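Putative HAD family hydrolase (Streptomyces avermitilis, PDB 3MMZ) is the C-terminal KdsC-type HAD domain of a probable N-acylneuraminate cytidylyltransferase, binds metal ions and probably hydrolyses phosphate esters. Local coordinates at residues 10-15 with 104-109; 61-66 with 85-90; 125-130 with 140-145. One frame throughout, in Å; residues are numbered along the deposited sequence.

Interaction 1 (10-15 with 104-109); sequences EDIDAV and RVLYVG
Arg-104 and Asp-13 meet just before two neighbouring parallel strands begin, and their flat ends set the character of the contact. The arginine chain is bent at chi3 (51°), which brings NE round to the carboxylate, and the guanidinium grips it side-on: NE bonds OD2 of Asp-13 at 2.6 Å, while NH2 of Arg-104 bonds OD1 of Asp-13 at 2.6 Å. Both bonds are nearly straight. The oxygens lie in the guanidinium plane, yet the nitrogens approach from above the carboxylate plane, the two planes being 45° apart. At another edge, NH1 of Arg-104 bonds Glu-10 O at 2.8 Å, with a weaker bond from NH2. Asp-11 O and Ile-12 N lie over one face, toward the rim, so that 10-13 curls round the arginine tip.

The backbone continues the pairing. Arg-104 O accepts from Asp-13 N at 2.8 Å and only weakly from Ala-14 N; one step on, Leu-106 N reaches Ala-14 O at 3.0 Å. Ile-12 CD1 meets Leu-106 CD1 at 4.0 Å, on the side covered by Ile-154 and Ile-158 of helix 150-159, whereas Ala-14 and Val-105 pack on the opposite face of the sheet. Such adjacent parallel strands form the centre of the Rossmann-like HAD fold: here they run on to Asp-18, Asp-20 and Asn-110, the ligands of a calcium ion.

Interaction 2 (61-66 with 85-90); sequences LSTEQN and DRKDLA
Lys-87, in the first turn of a helix, leans over Leu-61 and Thr-63 of the segment 61-66. Its CB starts out toward that segment, and CG makes the first close contact, 3.6 Å from Leu-61 CD2 and nearly as close to Leu-61 CG; the two side chains pass at an oblique angle. Leu-61 CG, anti to the backbone N (chi1 -176°), itself lies against Lys-87 CG; beyond it, CD2 approaches the carbonyl oxygen of Lys-87 and CD1 of Leu-61 lies 4.3 Å from Ala-90 CB.

Beyond CG the lysine is bent at chi2 and more tightly at chi3 (77°), the latter turning CE aside. CD lies 3.4 Å from Thr-63 OG1, and here the threonine crosses the lysine chain at about a right angle. CE is a little farther from that hydroxyl and packs against the hydroxyl oxygen, OH, of Tyr-107. At the tip, NZ does not bond Thr-63 directly: a water accepts from Lys-87 NZ at 2.9 Å and lies 3.0 Å from Thr-63 OG1, linking the two. The stronger partners of NZ are Asp-114, in a salt bridge, and Asn-113, with Asp-18 a long, weak ion pair.

At the helix start, Arg-86, the N-cap residue, clasps Asp-88 side-on; its NH2 is 2.6 Å from Asp-88 OD2, on the syn lone pair.

Its position near a calcium ion is consistent with Lys-87 being the motif III lysine of HAD enzymes. Lys-87 thus projects from helix 87-98 over Leu-61 of strand 57-62, with strand 105-109 and Cys-117 of helix 115-120 also against its side chain.

Interaction 3 (125-130 with 140-145); sequences VAVASA and AVTTVP
Thr-142 OG1 acts both as donor and as acceptor: it donates to Val-144 O at 2.7 Å and accepts a weak bond from Ala-128 N at 3.0 Å. With chi1 at 69°, the hydroxyl sits between the threonine's own N and carbonyl carbon, and Val-127 CA lies close to it. CG2 of the same side chain comes within 4.1 Å of Val-125 CG1, the two branched chains crossing at about a right angle.

Regular pairing comes just before. Ala-126 uses both backbone groups, its N bonding Ala-140 O at 3.0 Å and its O receiving Thr-142 N at 3.0 Å.

Past the strands, a type I turn from Val-127 to Ala-130 brings Ala-128 CB to 3.3 Å from Thr-143 O. Ser-129 OG rests 3.6 Å from Pro-145 CB while bonding Gly-146 N. Arg-135 of a neighbouring subunit packs on Ala-128 and Val-141.

This is a parallel beta-alpha-beta crossover, strand 123-126 to strand 140-141 through helix 132-137, at the edge of the HAD sheet; its connection carries Gly-136 and Ala-138, which bind a second calcium ion.

In the fold
All three contacts reach one six-stranded parallel sheet, ordered 80-82, 57-62, 14-17, 105-109, 123-126, 140-141. Interaction 1 joins its two central strands, interaction 3 its last pair, and interaction 2 lays a helix against strand 57-62. Centres of interactions 1 and 2 are about 18 Å apart, those of 1 and 3 about 15 Å, and those of 2 and 3 about 21 Å. Interaction 2 is nested within the chain loop that interaction 1 closes; interaction 3 follows. Strand 105-109 links them, Tyr-107 touching interaction 2 by its side chain and pairing with Val-125 through its backbone, and so connects helix 87-98 with the later strands of the HAD core that carries the calcium ligands.

Interaction 1 (10-15 with 104-109)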
ATOM      1  N   GLU D  10      27.642 -22.453   1.271  1.00 23.17           N
ATOM      2  CA  GLU D  10      29.074 -22.694   1.000  1.00 23.91           C
ATOM      3  C   GLU D  10      29.934 -21.443   1.148  1.00 22.98           C
ATOM      4  O   GLU D  10      31.149 -21.532   1.345  1.00 22.98           O
ATOM      5  CB  GLU D  10      29.284 -23.290  -0.396  1.00 25.30           C
ATOM      6  CG  GLU D  10      28.953 -24.771  -0.509  1.00 40.57           C
ATOM      7  CD  GLU D  10      27.469 -25.057  -0.343  1.00 26.78           C
ATOM      8  OE1 GLU D  10      26.641 -24.333  -0.954  1.00 40.80           O
ATOM      9  OE2 GLU D  10      27.130 -26.010   0.397  1.00 40.82           O
ATOM     10  N   ASP D  11      29.290 -20.285   1.039  1.00 22.03           N
ATOM     11  CA  ASP D  11      29.973 -18.992   1.032  1.00 21.22           C
ATOM     12  C   ASP D  11      30.357 -18.499   2.418  1.00 19.79           C
ATOM     13  O   ASP D  11      31.297 -17.713   2.566  1.00 19.31           O
ATOM     14  CB  ASP D  11      29.078 -17.935   0.376  1.00 21.71           C
ATOM     15  CG  ASP D  11      28.890 -18.164  -1.111  1.00 27.01           C
ATOM     16  OD1 ASP D  11      29.862 -18.530  -1.797  1.00 22.38           O
ATOM     17  OD2 ASP D  11      27.761 -17.965  -1.601  1.00 22.66           O
ATOM     18  N   ILE D  12      29.616 -18.939   3.432  1.00 18.93           N
ATOM     19  CA  ILE D  12      29.733 -18.334   4.752  1.00 18.93           C
ATOM     20  C   ILE D  12      29.907 -19.339   5.885  1.00 17.93           C
ATOM     21  O   ILE D  12      29.407 -20.460   5.812  1.00 17.49           O
ATOM     22  CB  ILE D  12      28.508 -17.424   5.074  1.00 19.59           C
ATOM     23  CG1 ILE D  12      27.203 -18.229   5.037  1.00 21.45           C
ATOM     24  CG2 ILE D  12      28.442 -16.215   4.105  1.00 21.83           C
ATOM     25  CD1 ILE D  12      26.021 -17.527   5.711  1.00 20.78           C
ATOM     26  N   ASP D  13      30.591 -18.902   6.938  1.00 17.96           N
ATOM     27  CA  ASP D  13      30.736 -19.693   8.163  1.00 18.28           C
ATOM     28  C   ASP D  13      30.067 -19.046   9.371  1.00 16.86           C
ATOM     29  O   ASP D  13      29.863 -19.702  10.398  1.00 16.53           O
ATOM     30  CB  ASP D  13      32.214 -19.949   8.464  1.00 19.72           C
ATOM     31  CG  ASP D  13      32.922 -20.654   7.333  1.00 24.52           C
ATOM     32  OD1 ASP D  13      32.336 -21.578   6.729  1.00 20.94           O
ATOM     33  OD2 ASP D  13      34.069 -20.275   7.036  1.00 20.87           O
ATOM     34  N   ALA D  14      29.712 -17.765   9.245  1.00 16.02           N
ATOM     35  CA  ALA D  14      29.151 -17.003  10.358  1.00 15.38           C
ATOM     36  C   ALA D  14      28.049 -16.048   9.905  1.00 14.92           C
ATOM     37  O   ALA D  14      28.105 -15.527   8.793  1.00 15.01           O
ATOM     38  CB  ALA D  14      30.241 -16.212  11.046  1.00 15.50           C
ATOM     39  N   VAL D  15      27.074 -15.809  10.779  1.00 14.68           N
ATOM     40  CA  VAL D  15      26.024 -14.806  10.540  1.00 14.85           C
ATOM     41  C   VAL D  15      25.967 -13.856  11.737  1.00 15.11           C
ATOM     42  O   VAL D  15      25.631 -14.265  12.862  1.00 16.01           O
ATOM     43  CB  VAL D  15      24.625 -15.447  10.300  1.00 14.84           C
ATOM     44  CG1 VAL D  15      23.531 -14.383  10.226  1.00 15.06           C
ATOM     45  CG2 VAL D  15      24.619 -16.275   9.018  1.00 15.01           C
ATOM     46  N   ARG D 104      34.185 -14.707   4.902  1.00 19.48           N
ATOM     47  CA  ARG D 104      33.137 -15.728   4.987  1.00 19.19           C
ATOM     48  C   ARG D 104      32.140 -15.394   6.098  1.00 18.31           C
ATOM     49  O   ARG D 104      31.463 -16.269   6.631  1.00 18.47           O
ATOM     50  CB  ARG D 104      33.752 -17.132   5.149  1.00 19.59           C
ATOM     51  CG  ARG D 104      34.606 -17.569   3.942  1.00 19.37           C
ATOM     52  CD  ARG D 104      35.203 -18.971   4.097  1.00 19.93           C
ATOM     53  NE  ARG D 104      34.186 -19.952   4.472  1.00 19.30           N
ATOM     54  CZ  ARG D 104      33.395 -20.597   3.621  1.00 19.82           C
ATOM     55  NH1 ARG D 104      33.492 -20.392   2.314  1.00 19.29           N
ATOM     56  NH2 ARG D 104      32.492 -21.448   4.087  1.00 19.37           N
ATOM     57  N   VAL D 105      32.052 -14.107   6.427  1.00 17.37           N
ATOM     58  CA  VAL D 105      31.086 -13.621   7.396  1.00 16.04           C
ATOM     59  C   VAL D 105      29.969 -12.859   6.678  1.00 14.61           C
ATOM     60  O   VAL D 105      30.218 -12.013   5.798  1.00 14.14           O
ATOM     61  CB  VAL D 105      31.751 -12.740   8.487  1.00 16.55           C
ATOM     62  CG1 VAL D 105      30.706 -12.146   9.438  1.00 13.34           C
ATOM     63  CG2 VAL D 105      32.770 -13.567   9.286  1.00 13.89           C
ATOM     64  N   LEU D 106      28.741 -13.186   7.052  1.00 13.75           N
ATOM     65  CA  LEU D 106      27.573 -12.438   6.601  1.00 12.57           C
ATOM     66  C   LEU D 106      27.148 -11.509   7.731  1.00 12.56           C
ATOM     67  O   LEU D 106      26.859 -11.955   8.844  1.00 13.16           O
ATOM     68  CB  LEU D 106      26.450 -13.404   6.213  1.00 12.00           C
ATOM     69  CG  LEU D 106      25.242 -12.831   5.461  1.00 13.45           C
ATOM     70  CD1 LEU D 106      24.526 -13.952   4.722  1.00 11.98           C
ATOM     71  CD2 LEU D 106      24.299 -12.154   6.444  1.00 11.73           C
ATOM     72  N   TYR D 107      27.134 -10.208   7.458  1.00 12.39           N
ATOM     73  CA  TYR D 107      26.707  -9.238   8.454  1.00 12.98           C
ATOM     74  C   TYR D 107      25.480  -8.496   7.951  1.00 13.03           C
ATOM     75  O   TYR D 107      25.498  -7.982   6.842  1.00 13.05           O
ATOM     76  CB  TYR D 107      27.817  -8.223   8.760  1.00 13.80           C
ATOM     77  CG  TYR D 107      27.378  -7.143   9.743  1.00 17.87           C
ATOM     78  CD1 TYR D 107      27.465  -7.352  11.120  1.00 15.46           C
ATOM     79  CD2 TYR D 107      26.874  -5.922   9.297  1.00 15.40           C
ATOM     80  CE1 TYR D 107      27.065  -6.367  12.034  1.00 18.14           C
ATOM     81  CE2 TYR D 107      26.470  -4.925  10.201  1.00 17.77           C
ATOM     82  CZ  TYR D 107      26.573  -5.160  11.568  1.00 16.42           C
ATOM     83  OH  TYR D 107      26.183  -4.202  12.472  1.00 18.35           O
ATOM     84  N   VAL D 108      24.441  -8.419   8.777  1.00 12.87           N
ATOM     85  CA  VAL D 108      23.193  -7.734   8.399  1.00 13.15           C
ATOM     86  C   VAL D 108      23.034  -6.440   9.174  1.00 12.95           C
ATOM     87  O   VAL D 108      23.099  -6.447  10.407  1.00 13.10           O
ATOM     88  CB  VAL D 108      21.942  -8.604   8.691  1.00 13.21           C
ATOM     89  CG1 VAL D 108      20.717  -8.072   7.934  1.00 12.53           C
ATOM     90  CG2 VAL D 108      22.199 -10.035   8.311  1.00 12.31           C
ATOM     91  N   GLY D 109      22.798  -5.337   8.463  1.00 12.67           N
ATOM     92  CA  GLY D 109      22.595  -4.042   9.118  1.00 12.11           C
ATOM     93  C   GLY D 109      21.623  -3.144   8.381  1.00 11.81           C
ATOM     94  O   GLY D 109      21.046  -3.545   7.362  1.00 11.36           O
TER

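Interaction 2 (61-66 with 85-90)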
ATOM      1  N   LEU D  61      25.288  -8.249  17.392  1.00 19.37           N
ATOM      2  CA  LEU D  61      26.232  -7.178  17.678  1.00 21.52           C
ATOM      3  C   LEU D  61      25.485  -5.850  17.777  1.00 24.50           C
ATOM      4  O   LEU D  61      24.755  -5.488  16.860  1.00 24.21           O
ATOM      5  CB  LEU D  61      27.272  -7.118  16.554  1.00 20.91           C
ATOM      6  CG  LEU D  61      28.443  -6.138  16.633  1.00 22.78           C
ATOM      7  CD1 LEU D  61      29.359  -6.493  17.796  1.00 20.80           C
ATOM      8  CD2 LEU D  61      29.221  -6.171  15.336  1.00 21.08           C
ATOM      9  N   SER D  62      25.663  -5.130  18.886  1.00 27.77           N
ATOM     10  CA  SER D  62      24.996  -3.833  19.067  1.00 30.83           C
ATOM     11  C   SER D  62      25.813  -2.819  19.879  1.00 33.32           C
ATOM     12  O   SER D  62      26.600  -3.191  20.745  1.00 33.38           O
ATOM     13  CB  SER D  62      23.599  -4.015  19.678  1.00 31.27           C
ATOM     14  OG  SER D  62      22.845  -2.816  19.589  1.00 27.11           O
ATOM     15  N   THR D  63      25.608  -1.536  19.573  1.00 35.65           N
ATOM     16  CA  THR D  63      26.313  -0.424  20.214  1.00 37.84           C
ATOM     17  C   THR D  63      25.724  -0.059  21.580  1.00 39.67           C
ATOM     18  O   THR D  63      26.445   0.408  22.463  1.00 40.10           O
ATOM     19  CB  THR D  63      26.304   0.851  19.303  1.00 37.99           C
ATOM     20  OG1 THR D  63      26.674   0.501  17.965  1.00 47.94           O
ATOM     21  CG2 THR D  63      27.263   1.922  19.815  1.00 47.87           C
ATOM     22  N   GLU D  64      24.423  -0.277  21.757  1.00 41.19           N
ATOM     23  CA  GLU D  64      23.717   0.303  22.903  1.00 42.61           C
ATOM     24  C   GLU D  64      23.556  -0.611  24.124  1.00 42.84           C
ATOM     25  O   GLU D  64      23.501  -1.838  24.000  1.00 43.08           O
ATOM     26  CB  GLU D  64      22.364   0.861  22.461  1.00 43.38           C
ATOM     27  CG  GLU D  64      22.027   2.199  23.110  1.00 58.13           C
ATOM     28  CD  GLU D  64      20.986   2.980  22.332  1.00 44.33           C
ATOM     29  OE1 GLU D  64      21.278   4.131  21.935  1.00 58.23           O
ATOM     30  OE2 GLU D  64      19.879   2.439  22.115  1.00 58.21           O
ATOM     31  N   GLN D  65      23.473   0.015  25.300  1.00 42.58           N
ATOM     32  CA  GLN D  65      23.394  -0.696  26.580  1.00 42.28           C
ATOM     33  C   GLN D  65      22.053  -1.374  26.845  1.00 41.26           C
ATOM     34  O   GLN D  65      21.987  -2.297  27.662  1.00 41.18           O
ATOM     35  CB  GLN D  65      23.732   0.244  27.747  1.00 42.91           C
ATOM     36  CG  GLN D  65      25.226   0.355  28.067  1.00 54.18           C
ATOM     37  CD  GLN D  65      26.012   1.153  27.031  1.00 43.48           C
ATOM     38  OE1 GLN D  65      25.443   1.930  26.261  1.00 54.32           O
ATOM     39  NE2 GLN D  65      27.328   0.965  27.015  1.00 54.13           N
ATOM     40  N   ASN D  66      20.999  -0.912  26.165  1.00 40.26           N
ATOM     41  CA  ASN D  66      19.641  -1.447  26.334  1.00 39.31           C
ATOM     42  C   ASN D  66      19.615  -2.979  26.410  1.00 37.38           C
ATOM     43  O   ASN D  66      19.979  -3.655  25.448  1.00 37.91           O
ATOM     44  CB  ASN D  66      18.717  -0.930  25.220  1.00 40.27           C
ATOM     45  CG  ASN D  66      17.249  -1.329  25.417  1.00 50.81           C
ATOM     46  OD1 ASN D  66      16.787  -1.558  26.540  1.00 41.00           O
ATOM     47  ND2 ASN D  66      16.508  -1.395  24.310  1.00 41.08           N
ATOM     48  N   ASP D  85      31.859   0.271  22.273  1.00 40.67           N
ATOM     49  CA  ASP D  85      32.401   1.527  21.737  1.00 40.31           C
ATOM     50  C   ASP D  85      32.440   1.495  20.199  1.00 38.64           C
ATOM     51  O   ASP D  85      31.650   2.186  19.538  1.00 39.16           O
ATOM     52  CB  ASP D  85      33.797   1.806  22.318  1.00 41.26           C
ATOM     53  CG  ASP D  85      34.430   3.099  21.781  1.00 54.94           C
ATOM     54  OD1 ASP D  85      33.694   4.026  21.364  1.00 42.02           O
ATOM     55  OD2 ASP D  85      35.680   3.192  21.785  1.00 41.88           O
ATOM     56  N   ARG D  86      33.347   0.691  19.641  1.00 35.92           N
ATOM     57  CA  ARG D  86      33.478   0.575  18.189  1.00 33.06           C
ATOM     58  C   ARG D  86      33.109  -0.805  17.651  1.00 29.67           C
ATOM     59  O   ARG D  86      33.826  -1.791  17.836  1.00 28.86           O
ATOM     60  CB  ARG D  86      34.860   1.016  17.719  1.00 33.61           C
ATOM     61  CG  ARG D  86      34.935   2.515  17.481  1.00 37.28           C
ATOM     62  CD  ARG D  86      36.151   2.890  16.683  1.00 34.21           C
ATOM     63  NE  ARG D  86      36.212   2.198  15.396  1.00 37.33           N
ATOM     64  CZ  ARG D  86      37.310   2.120  14.649  1.00 34.49           C
ATOM     65  NH1 ARG D  86      38.436   2.684  15.063  1.00 37.44           N
ATOM     66  NH2 ARG D  86      37.286   1.470  13.493  1.00 37.43           N
ATOM     67  N   LYS D  87      31.968  -0.828  16.971  1.00 27.00           N
ATOM     68  CA  LYS D  87      31.316  -2.035  16.500  1.00 24.70           C
ATOM     69  C   LYS D  87      32.228  -2.881  15.621  1.00 21.62           C
ATOM     70  O   LYS D  87      32.400  -4.072  15.856  1.00 20.89           O
ATOM     71  CB  LYS D  87      30.059  -1.630  15.719  1.00 25.10           C
ATOM     72  CG  LYS D  87      28.954  -2.621  15.781  1.00 26.37           C
ATOM     73  CD  LYS D  87      27.602  -1.939  15.812  1.00 25.93           C
ATOM     74  CE  LYS D  87      27.182  -1.417  14.451  1.00 26.03           C
ATOM     75  NZ  LYS D  87      25.705  -1.196  14.427  1.00 26.18           N
ATOM     76  N   ASP D  88      32.807  -2.246  14.610  1.00 19.81           N
ATOM     77  CA  ASP D  88      33.661  -2.918  13.637  1.00 18.64           C
ATOM     78  C   ASP D  88      34.919  -3.561  14.250  1.00 16.77           C
ATOM     79  O   ASP D  88      35.301  -4.663  13.859  1.00 16.29           O
ATOM     80  CB  ASP D  88      34.042  -1.948  12.510  1.00 19.56           C
ATOM     81  CG  ASP D  88      34.847  -0.755  13.000  1.00 25.41           C
ATOM     82  OD1 ASP D  88      34.474  -0.137  14.023  1.00 20.54           O
ATOM     83  OD2 ASP D  88      35.858  -0.425  12.356  1.00 20.33           O
ATOM     84  N   LEU D  89      35.544  -2.879  15.208  1.00 15.84           N
ATOM     85  CA  LEU D  89      36.707  -3.436  15.925  1.00 15.81           C
ATOM     86  C   LEU D  89      36.339  -4.664  16.743  1.00 15.68           C
ATOM     87  O   LEU D  89      37.080  -5.655  16.772  1.00 14.76           O
ATOM     88  CB  LEU D  89      37.335  -2.388  16.838  1.00 16.09           C
ATOM     89  CG  LEU D  89      37.887  -1.146  16.144  1.00 23.04           C
ATOM     90  CD1 LEU D  89      38.414  -0.172  17.181  1.00 16.37           C
ATOM     91  CD2 LEU D  89      38.975  -1.548  15.158  1.00 16.73           C
ATOM     92  N   ALA D  90      35.181  -4.593  17.398  1.00 16.45           N
ATOM     93  CA  ALA D  90      34.670  -5.712  18.169  1.00 17.49           C
ATOM     94  C   ALA D  90      34.454  -6.914  17.252  1.00 17.53           C
ATOM     95  O   ALA D  90      34.781  -8.048  17.611  1.00 17.34           O
ATOM     96  CB  ALA D  90      33.379  -5.327  18.876  1.00 18.05           C
TER
HETATM   97  O   HOH W   1      24.118  -0.210  16.604  1.00 29.74           O

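Interaction 3 (125-130 with 140-145)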
ATOM      1  N   VAL D 125      24.942  -7.365   4.199  1.00 10.55           N
ATOM      2  CA  VAL D 125      23.549  -7.442   3.732  1.00 10.45           C
ATOM      3  C   VAL D 125      22.741  -6.319   4.383  1.00 10.44           C
ATOM      4  O   VAL D 125      22.807  -6.097   5.608  1.00 11.04           O
ATOM      5  CB  VAL D 125      22.897  -8.830   4.029  1.00 10.68           C
ATOM      6  CG1 VAL D 125      21.453  -8.871   3.509  1.00 11.49           C
ATOM      7  CG2 VAL D 125      23.725  -9.985   3.412  1.00 11.92           C
ATOM      8  N   ALA D 126      22.000  -5.585   3.561  1.00  9.84           N
ATOM      9  CA  ALA D 126      21.165  -4.503   4.058  1.00 10.23           C
ATOM     10  C   ALA D 126      19.727  -4.979   4.041  1.00 10.33           C
ATOM     11  O   ALA D 126      19.302  -5.628   3.078  1.00 10.85           O
ATOM     12  CB  ALA D 126      21.313  -3.257   3.162  1.00 10.60           C
ATOM     13  N   VAL D 127      18.982  -4.679   5.106  1.00 10.11           N
ATOM     14  CA  VAL D 127      17.522  -4.873   5.093  1.00 10.30           C
ATOM     15  C   VAL D 127      16.897  -3.862   4.129  1.00 10.76           C
ATOM     16  O   VAL D 127      17.508  -2.824   3.828  1.00 10.35           O
ATOM     17  CB  VAL D 127      16.894  -4.803   6.512  1.00 10.45           C
ATOM     18  CG1 VAL D 127      17.466  -5.917   7.390  1.00 13.71           C
ATOM     19  CG2 VAL D 127      17.123  -3.440   7.164  1.00 12.79           C
ATOM     20  N   ALA D 128      15.697  -4.181   3.628  1.00 11.05           N
ATOM     21  CA  ALA D 128      15.007  -3.347   2.647  1.00 11.48           C
ATOM     22  C   ALA D 128      14.809  -1.918   3.128  1.00 11.74           C
ATOM     23  O   ALA D 128      14.862  -0.969   2.325  1.00 11.51           O
ATOM     24  CB  ALA D 128      13.664  -3.969   2.268  1.00 11.75           C
ATOM     25  N   SER D 129      14.606  -1.777   4.440  1.00 11.98           N
ATOM     26  CA  SER D 129      14.338  -0.486   5.073  1.00 12.82           C
ATOM     27  C   SER D 129      15.609   0.287   5.465  1.00 13.12           C
ATOM     28  O   SER D 129      15.529   1.332   6.115  1.00 13.13           O
ATOM     29  CB  SER D 129      13.455  -0.690   6.317  1.00 12.23           C
ATOM     30  OG  SER D 129      13.963  -1.731   7.139  1.00 12.82           O
ATOM     31  N   ALA D 130      16.776  -0.211   5.069  1.00 13.54           N
ATOM     32  CA  ALA D 130      18.038   0.428   5.442  1.00 13.51           C
ATOM     33  C   ALA D 130      18.162   1.833   4.856  1.00 14.05           C
ATOM     34  O   ALA D 130      17.548   2.154   3.836  1.00 13.79           O
ATOM     35  CB  ALA D 130      19.249  -0.436   5.027  1.00 13.32           C
ATOM     36  N   ALA D 140      24.162  -7.669  -0.852  1.00 10.37           N
ATOM     37  CA  ALA D 140      22.816  -8.175  -1.090  1.00 10.73           C
ATOM     38  C   ALA D 140      21.830  -7.325  -0.276  1.00 10.69           C
ATOM     39  O   ALA D 140      22.205  -6.767   0.762  1.00 10.36           O
ATOM     40  CB  ALA D 140      22.730  -9.637  -0.696  1.00 10.97           C
ATOM     41  N   VAL D 141      20.585  -7.208  -0.755  1.00  9.97           N
ATOM     42  CA  VAL D 141      19.579  -6.376  -0.088  1.00 10.38           C
ATOM     43  C   VAL D 141      18.313  -7.210   0.016  1.00 10.52           C
ATOM     44  O   VAL D 141      17.883  -7.804  -0.975  1.00 10.33           O
ATOM     45  CB  VAL D 141      19.281  -5.068  -0.887  1.00  9.89           C
ATOM     46  CG1 VAL D 141      18.252  -4.188  -0.176  1.00 12.86           C
ATOM     47  CG2 VAL D 141      20.574  -4.261  -1.149  1.00 13.19           C
ATOM     48  N   THR D 142      17.722  -7.282   1.206  1.00 10.80           N
ATOM     49  CA  THR D 142      16.495  -8.065   1.359  1.00 11.73           C
ATOM     50  C   THR D 142      15.330  -7.305   0.731  1.00 12.96           C
ATOM     51  O   THR D 142      15.420  -6.091   0.512  1.00 12.42           O
ATOM     52  CB  THR D 142      16.167  -8.384   2.837  1.00 12.08           C
ATOM     53  OG1 THR D 142      15.796  -7.177   3.516  1.00 13.49           O
ATOM     54  CG2 THR D 142      17.351  -9.046   3.538  1.00 14.00           C
ATOM     55  N   THR D 143      14.248  -8.021   0.425  1.00 13.58           N
ATOM     56  CA  THR D 143      13.021  -7.375  -0.036  1.00 14.47           C
ATOM     57  C   THR D 143      12.142  -6.987   1.154  1.00 14.67           C
ATOM     58  O   THR D 143      11.377  -6.025   1.093  1.00 15.08           O
ATOM     59  CB  THR D 143      12.216  -8.303  -0.978  1.00 15.45           C
ATOM     60  OG1 THR D 143      11.859  -9.497  -0.275  1.00 21.33           O
ATOM     61  CG2 THR D 143      13.027  -8.679  -2.176  1.00 20.35           C
ATOM     62  N   VAL D 144      12.265  -7.743   2.243  1.00 13.87           N
ATOM     63  CA  VAL D 144      11.442  -7.558   3.438  1.00 14.45           C
ATOM     64  C   VAL D 144      12.150  -6.586   4.387  1.00 14.06           C
ATOM     65  O   VAL D 144      13.344  -6.743   4.623  1.00 13.94           O
ATOM     66  CB  VAL D 144      11.241  -8.945   4.149  1.00 15.07           C
ATOM     67  CG1 VAL D 144      10.521  -8.806   5.463  1.00 23.21           C
ATOM     68  CG2 VAL D 144      10.472  -9.903   3.223  1.00 23.26           C
ATOM     69  N   PRO D 145      11.426  -5.583   4.936  1.00 13.78           N
ATOM     70  CA  PRO D 145      12.095  -4.633   5.844  1.00 13.37           C
ATOM     71  C   PRO D 145      12.425  -5.172   7.248  1.00 12.57           C
ATOM     72  O   PRO D 145      11.937  -6.220   7.643  1.00 12.68           O
ATOM     73  CB  PRO D 145      11.097  -3.476   5.942  1.00 14.07           C
ATOM     74  CG  PRO D 145       9.758  -4.094   5.680  1.00 15.60           C
ATOM     75  CD  PRO D 145       9.996  -5.258   4.737  1.00 14.28           C
TER